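Local coordinates for protein N-acetylneuraminate lyase (Fusobacterium nucleatum subsp. nucleatum ATCC 25586, PDB 5ZKA) that is a lyase of the dihydrodipicolinate synthetase family, with each chain built round a TIM barrel, at residues S130-Y135 with V158-S163; M147-I152 with G166-N171. One frame throughout, in Å; residues are numbered along the deposited sequence.

Contact 1. Residues S130-Y135 with V158-S163; sequences SEIKDY and VNMSLS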
loop_
_atom_site.group_PDB
_atom_site.type_symbol
_atom_site.label_atom_id
_atom_site.label_comp_id
_atom_site.label_asym_id
_atom_site.label_seq_id
_atom_site.Cartn_x
_atom_site.Cartn_y
_atom_site.Cartn_z
ATOM N N SER A 130 6.268 -13.075 22.784
ATOM C CA SER A 130 5.691 -13.362 24.091
ATOM C C SER A 130 5.919 -12.207 25.056
ATOM O O SER A 130 5.068 -11.927 25.907
ATOM C CB SER A 130 6.284 -14.644 24.678
ATOM O OG SER A 130 7.606 -14.412 25.133
ATOM N N GLU A 131 7.057 -11.520 24.934
ATOM C CA GLU A 131 7.318 -10.380 25.808
ATOM C C GLU A 131 6.459 -9.185 25.424
ATOM O O GLU A 131 5.954 -8.473 26.299
ATOM C CB GLU A 131 8.806 -10.044 25.778
ATOM C CG GLU A 131 9.618 -11.163 26.413
ATOM C CD GLU A 131 11.108 -11.116 26.120
ATOM O OE1 GLU A 131 11.507 -10.564 25.071
ATOM O OE2 GLU A 131 11.875 -11.661 26.950
ATOM N N ILE A 132 6.266 -8.965 24.121
ATOM C CA ILE A 132 5.389 -7.893 23.653
ATOM C C ILE A 132 3.962 -8.119 24.139
ATOM O O ILE A 132 3.262 -7.175 24.538
ATOM C CB ILE A 132 5.456 -7.808 22.117
ATOM C CG1 ILE A 132 6.818 -7.257 21.679
ATOM C CG2 ILE A 132 4.300 -7.001 21.566
ATOM C CD1 ILE A 132 7.067 -7.317 20.181
ATOM N N LYS A 133 3.510 -9.376 24.110
ATOM C CA LYS A 133 2.163 -9.701 24.566
ATOM C C LYS A 133 2.012 -9.415 26.054
ATOM O O LYS A 133 1.010 -8.837 26.495
ATOM C CB LYS A 133 1.861 -11.177 24.269
ATOM C CG LYS A 133 0.428 -11.600 24.580
ATOM C CD LYS A 133 0.168 -13.021 24.069
ATOM C CE LYS A 133 -1.192 -13.530 24.508
ATOM N NZ LYS A 133 -1.277 -15.014 24.421
ATOM N N ASP A 134 2.999 -9.835 26.848
ATOM C CA ASP A 134 2.980 -9.575 28.286
ATOM C C ASP A 134 2.896 -8.083 28.569
ATOM O O ASP A 134 2.209 -7.648 29.504
ATOM C CB ASP A 134 4.242 -10.172 28.907
ATOM C CG ASP A 134 4.221 -10.172 30.421
ATOM O OD1 ASP A 134 3.179 -9.836 31.024
ATOM O OD2 ASP A 134 5.272 -10.522 31.002
ATOM N N TYR A 135 3.611 -7.287 27.774
ATOM C CA TYR A 135 3.609 -5.837 27.940
ATOM C C TYR A 135 2.210 -5.272 27.746
ATOM O O TYR A 135 1.703 -4.535 28.599
ATOM C CB TYR A 135 4.624 -5.252 26.957
ATOM C CG TYR A 135 4.560 -3.796 26.550
ATOM C CD1 TYR A 135 3.731 -3.374 25.512
ATOM C CD2 TYR A 135 5.423 -2.865 27.117
ATOM C CE1 TYR A 135 3.717 -2.056 25.096
ATOM C CE2 TYR A 135 5.423 -1.536 26.692
ATOM C CZ TYR A 135 4.566 -1.143 25.689
ATOM O OH TYR A 135 4.568 0.162 25.251
ATOM N N VAL A 158 9.628 -3.391 14.530
ATOM C CA VAL A 158 8.845 -4.521 15.029
ATOM C C VAL A 158 7.756 -4.827 14.005
ATOM O O VAL A 158 6.827 -4.034 13.821
ATOM C CB VAL A 158 8.240 -4.230 16.412
ATOM C CG1 VAL A 158 7.229 -5.306 16.786
ATOM C CG2 VAL A 158 9.341 -4.117 17.473
ATOM N N ASN A 159 7.863 -5.981 13.344
ATOM C CA ASN A 159 6.926 -6.398 12.303
ATOM C C ASN A 159 6.035 -7.508 12.848
ATOM O O ASN A 159 6.518 -8.607 13.147
ATOM C CB ASN A 159 7.677 -6.857 11.051
ATOM C CG ASN A 159 8.335 -5.698 10.319
ATOM O OD1 ASN A 159 9.561 -5.562 10.315
ATOM N ND2 ASN A 159 7.517 -4.848 9.705
ATOM N N MET A 160 4.739 -7.224 12.955
ATOM C CA MET A 160 3.785 -8.107 13.614
ATOM C C MET A 160 3.006 -8.905 12.575
ATOM O O MET A 160 2.480 -8.333 11.613
ATOM C CB MET A 160 2.823 -7.294 14.481
ATOM C CG MET A 160 1.948 -8.124 15.392
ATOM S SD MET A 160 1.903 -7.401 17.048
ATOM C CE MET A 160 3.627 -7.491 17.491
ATOM N N SER A 161 2.931 -10.218 12.780
ATOM C CA SER A 161 2.246 -11.138 11.887
ATOM C C SER A 161 0.745 -11.158 12.158
ATOM O O SER A 161 0.261 -10.699 13.195
ATOM C CB SER A 161 2.809 -12.549 12.042
ATOM O OG SER A 161 2.074 -13.279 13.010
ATOM N N LEU A 162 0.000 -11.723 11.202
ATOM C CA LEU A 162 -1.448 -11.819 11.352
ATOM C C LEU A 162 -1.832 -12.684 12.547
ATOM O O LEU A 162 -2.737 -12.327 13.312
ATOM C CB LEU A 162 -2.074 -12.354 10.064
ATOM C CG LEU A 162 -3.592 -12.510 10.000
ATOM C CD1 LEU A 162 -4.301 -11.171 10.183
ATOM C CD2 LEU A 162 -3.959 -13.151 8.665
ATOM N N SER A 163 -1.150 -13.816 12.741
ATOM C CA SER A 163 -1.454 -14.659 13.901
ATOM C C SER A 163 -1.059 -13.986 15.211
ATOM O O SER A 163 -1.672 -14.239 16.256
ATOM C CB SER A 163 -0.741 -16.004 13.782
ATOM O OG SER A 163 0.658 -15.815 13.663
#
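Three residues along the helix from Ile132, which meets Val158 and Met160, the hydroxyl of Tyr135 has two partners: it accepts a hydrogen bond from the backbone N of Ser96 and gives a weak one to Val120 O. The link between 130-135 and 158-163 itself is entirely apolar, and Ile132 supplies everything on the helix side. Its two branches go to different partners. CG1 lies beside the backbone N (chi1 -71°) and runs on extended, which carries Ile132 CD1 out to Val158 CG1 at 3.9 Å. The other branch, Ile132 CG2, stands anti to the backbone N and comes within 4.2 Å of the terminal methyl, CE, of Met160. Both partners run opposite to Ile132: the side chains slide past one another, meeting through their methyl groups. The methyls span a wide gap: Ile132 CA and Val158 CA, the nearest pair, are 9.9 Å apart. In TIM-barrel terms, helix 129-143 is one of the outer layer, and 158-163 belongs to the connection that leaves strand 147-150 and enters the next outer helix. Pro122 and Thr121, just past the end of strand 117-120, pack on Ile132 and Val158 respectively. The Met160 chain bends at both chi2 and chi3, which brings CE to the isoleucine. Right after it, Ser161 takes the N-cap position of helix 162-169, and its backbone N is hydrogen-bonded to OE1 of Gln164.

Contact 2. Residues M147-I152 with G166-N171; sequences MIIYSI and GELFEN
One methyl, CD1 of Ile149, makes every close approach between strand 147-150 and the helical segment 166-171. Ile149 CD1 presses against Leu168 CD1 at 3.7 Å and lies 4.0 Å from Leu168 CB, so it sits at the root of that side chain as well as at one of its tips. A third neighbour is the ring of Phe169, which Ile149 CD1 meets obliquely, 4.1 Å from Phe169 CE1. Ile149 gets there by an outstretched route: CG1 lies beside the backbone N (chi1 -52°) and chi2 is near 164°, so the chain projects straight from the strand toward the helix. The two aliphatic chains run at a slant to one another, with the strand and helix backbones 8.7 Å apart at their nearest CA atoms, in Ile149 and Leu168. All three residues are buried, and Ile174 of the adjoining strand packs on both Ile149 and Phe169; Phe194 meets the Phe169 ring with its plane at about 60°.

Beyond this tight spot the segment turns polar and more open. Glu170 is exposed, and its backbone N makes two weak hydrogen bonds, to Gly166 O (3.2 Å) and Glu167 O (3.3 Å). The turn then closes with Asn171 N bonding to Leu168 O at 3.1 Å, while the Asn171 amide reaches Glu137 through ND2 and Lys173 N through OD1. Along the strand, Ile148 points away from the helix, and Tyr150 ends in a hydrogen bond to Ser61 OG. A barrel strand covered by helix 162-169, reached through the short helix 153-156, before the chain enters parallel strand 174-176, is the β-α-β unit from which TIM barrels are made.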
loop_
_atom_site.group_PDB
_atom_site.type_symbol
_atom_site.label_atom_id
_atom_site.label_comp_id
_atom_site.label_asym_id
_atom_site.label_seq_id
_atom_site.Cartn_x
_atom_site.Cartn_y
_atom_site.Cartn_z
ATOM N N MET A 147 -7.320 -0.569 25.170
ATOM C CA MET A 147 -5.986 -0.470 24.593
ATOM C C MET A 147 -6.053 -0.540 23.077
ATOM O O MET A 147 -6.723 -1.414 22.522
ATOM C CB MET A 147 -5.078 -1.597 25.109
ATOM C CG MET A 147 -3.733 -1.708 24.392
ATOM S SD MET A 147 -2.647 -0.280 24.663
ATOM C CE MET A 147 -2.357 -0.405 26.435
ATOM N N ILE A 148 -5.346 0.371 22.419
ATOM C CA ILE A 148 -5.128 0.316 20.976
ATOM C C ILE A 148 -3.646 0.040 20.763
ATOM O O ILE A 148 -2.793 0.787 21.256
ATOM C CB ILE A 148 -5.582 1.616 20.287
ATOM C CG1 ILE A 148 -7.107 1.697 20.269
ATOM C CG2 ILE A 148 -5.093 1.682 18.872
ATOM C CD1 ILE A 148 -7.602 3.096 20.026
ATOM N N ILE A 149 -3.336 -1.068 20.081
ATOM C CA ILE A 149 -1.958 -1.358 19.693
ATOM C C ILE A 149 -1.454 -0.271 18.757
ATOM O O ILE A 149 -2.102 0.040 17.753
ATOM C CB ILE A 149 -1.881 -2.711 18.973
ATOM C CG1 ILE A 149 -2.546 -3.819 19.772
ATOM C CG2 ILE A 149 -0.446 -3.024 18.562
ATOM C CD1 ILE A 149 -2.817 -5.060 18.919
ATOM N N TYR A 150 -0.273 0.289 19.057
ATOM C CA TYR A 150 0.389 1.256 18.179
ATOM C C TYR A 150 1.510 0.517 17.453
ATOM O O TYR A 150 2.554 0.223 18.038
ATOM C CB TYR A 150 0.921 2.462 18.963
ATOM C CG TYR A 150 1.605 3.550 18.127
ATOM C CD1 TYR A 150 1.511 3.569 16.732
ATOM C CD2 TYR A 150 2.363 4.544 18.738
ATOM C CE1 TYR A 150 2.136 4.561 15.976
ATOM C CE2 TYR A 150 2.995 5.537 17.995
ATOM C CZ TYR A 150 2.880 5.541 16.613
ATOM O OH TYR A 150 3.507 6.525 15.876
ATOM N N SER A 151 1.296 0.238 16.164
ATOM C CA SER A 151 2.231 -0.533 15.348
ATOM C C SER A 151 2.906 0.402 14.351
ATOM O O SER A 151 2.262 0.885 13.413
ATOM C CB SER A 151 1.520 -1.670 14.618
ATOM O OG SER A 151 2.437 -2.322 13.751
ATOM N N ILE A 152 4.204 0.644 14.545
ATOM C CA ILE A 152 4.942 1.543 13.655
ATOM C C ILE A 152 6.304 0.938 13.314
ATOM O O ILE A 152 7.336 1.346 13.865
ATOM C CB ILE A 152 5.032 2.966 14.248
ATOM C CG1 ILE A 152 5.771 3.917 13.287
ATOM C CG2 ILE A 152 5.604 2.955 15.673
ATOM C CD1 ILE A 152 5.413 5.382 13.471
ATOM N N GLY A 166 -3.808 -11.754 16.113
ATOM C CA GLY A 166 -4.861 -12.586 16.678
ATOM C C GLY A 166 -4.653 -12.902 18.144
ATOM O O GLY A 166 -5.607 -12.907 18.924
ATOM N N GLU A 167 -3.406 -13.173 18.544
ATOM C CA GLU A 167 -3.131 -13.452 19.951
ATOM C C GLU A 167 -3.452 -12.242 20.820
ATOM O O GLU A 167 -4.098 -12.368 21.866
ATOM C CB GLU A 167 -1.675 -13.875 20.132
ATOM C CG GLU A 167 -1.365 -15.293 19.669
ATOM C CD GLU A 167 -0.019 -15.784 20.190
ATOM O OE1 GLU A 167 0.203 -15.719 21.416
ATOM O OE2 GLU A 167 0.821 -16.210 19.369
ATOM N N LEU A 168 -3.017 -11.052 20.398
ATOM C CA LEU A 168 -3.327 -9.849 21.163
ATOM C C LEU A 168 -4.828 -9.591 21.195
ATOM O O LEU A 168 -5.392 -9.285 22.251
ATOM C CB LEU A 168 -2.583 -8.649 20.578
ATOM C CG LEU A 168 -1.058 -8.778 20.639
ATOM C CD1 LEU A 168 -0.388 -7.619 19.920
ATOM C CD2 LEU A 168 -0.571 -8.869 22.087
ATOM N N PHE A 169 -5.503 -9.743 20.049
ATOM C CA PHE A 169 -6.926 -9.436 19.978
ATOM C C PHE A 169 -7.809 -10.440 20.713
ATOM O O PHE A 169 -9.020 -10.198 20.795
ATOM C CB PHE A 169 -7.368 -9.340 18.520
ATOM C CG PHE A 169 -6.998 -8.043 17.855
ATOM C CD1 PHE A 169 -7.078 -6.837 18.541
ATOM C CD2 PHE A 169 -6.590 -8.027 16.527
ATOM C CE1 PHE A 169 -6.754 -5.644 17.917
ATOM C CE2 PHE A 169 -6.258 -6.842 15.892
ATOM C CZ PHE A 169 -6.338 -5.649 16.580
ATOM N N GLU A 170 -7.272 -11.539 21.260
ATOM C CA GLU A 170 -8.101 -12.379 22.125
ATOM C C GLU A 170 -8.466 -11.670 23.423
ATOM O O GLU A 170 -9.474 -12.023 24.050
ATOM C CB GLU A 170 -7.402 -13.707 22.443
ATOM C CG GLU A 170 -6.669 -14.308 21.269
ATOM C CD GLU A 170 -6.111 -15.691 21.537
ATOM O OE1 GLU A 170 -5.831 -16.409 20.551
ATOM O OE2 GLU A 170 -5.949 -16.062 22.721
ATOM N N ASN A 171 -7.672 -10.684 23.834
ATOM C CA ASN A 171 -8.003 -9.852 24.987
ATOM C C ASN A 171 -9.142 -8.901 24.614
ATOM O O ASN A 171 -8.999 -8.068 23.711
ATOM C CB ASN A 171 -6.757 -9.081 25.431
ATOM C CG ASN A 171 -6.919 -8.416 26.794
ATOM O OD1 ASN A 171 -7.966 -7.846 27.109
ATOM N ND2 ASN A 171 -5.857 -8.456 27.597
#

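In the fold
Contacts 1 and 2 are centred about 8 Å apart on the outside of the barrel, and their segments alternate along the chain: 130-135, 147-152, 158-163, 166-171. Helix 162-169 serves both: the loop leading into it touches helix 129-143 in contact 1, and its last residues meet the strand in contact 2. The two join directly where Met160 SD packs on Leu168 CD1 at 3.7 Å and where Lys133 NZ faces Glu167 OE1 at 3.4 Å, a long, weak ion pair. Helices 129-143 and 162-169 thus pack as neighbours round strand 147-150. The next strand, 174-176, leads to Lys178, which carries the KPI modification in this model.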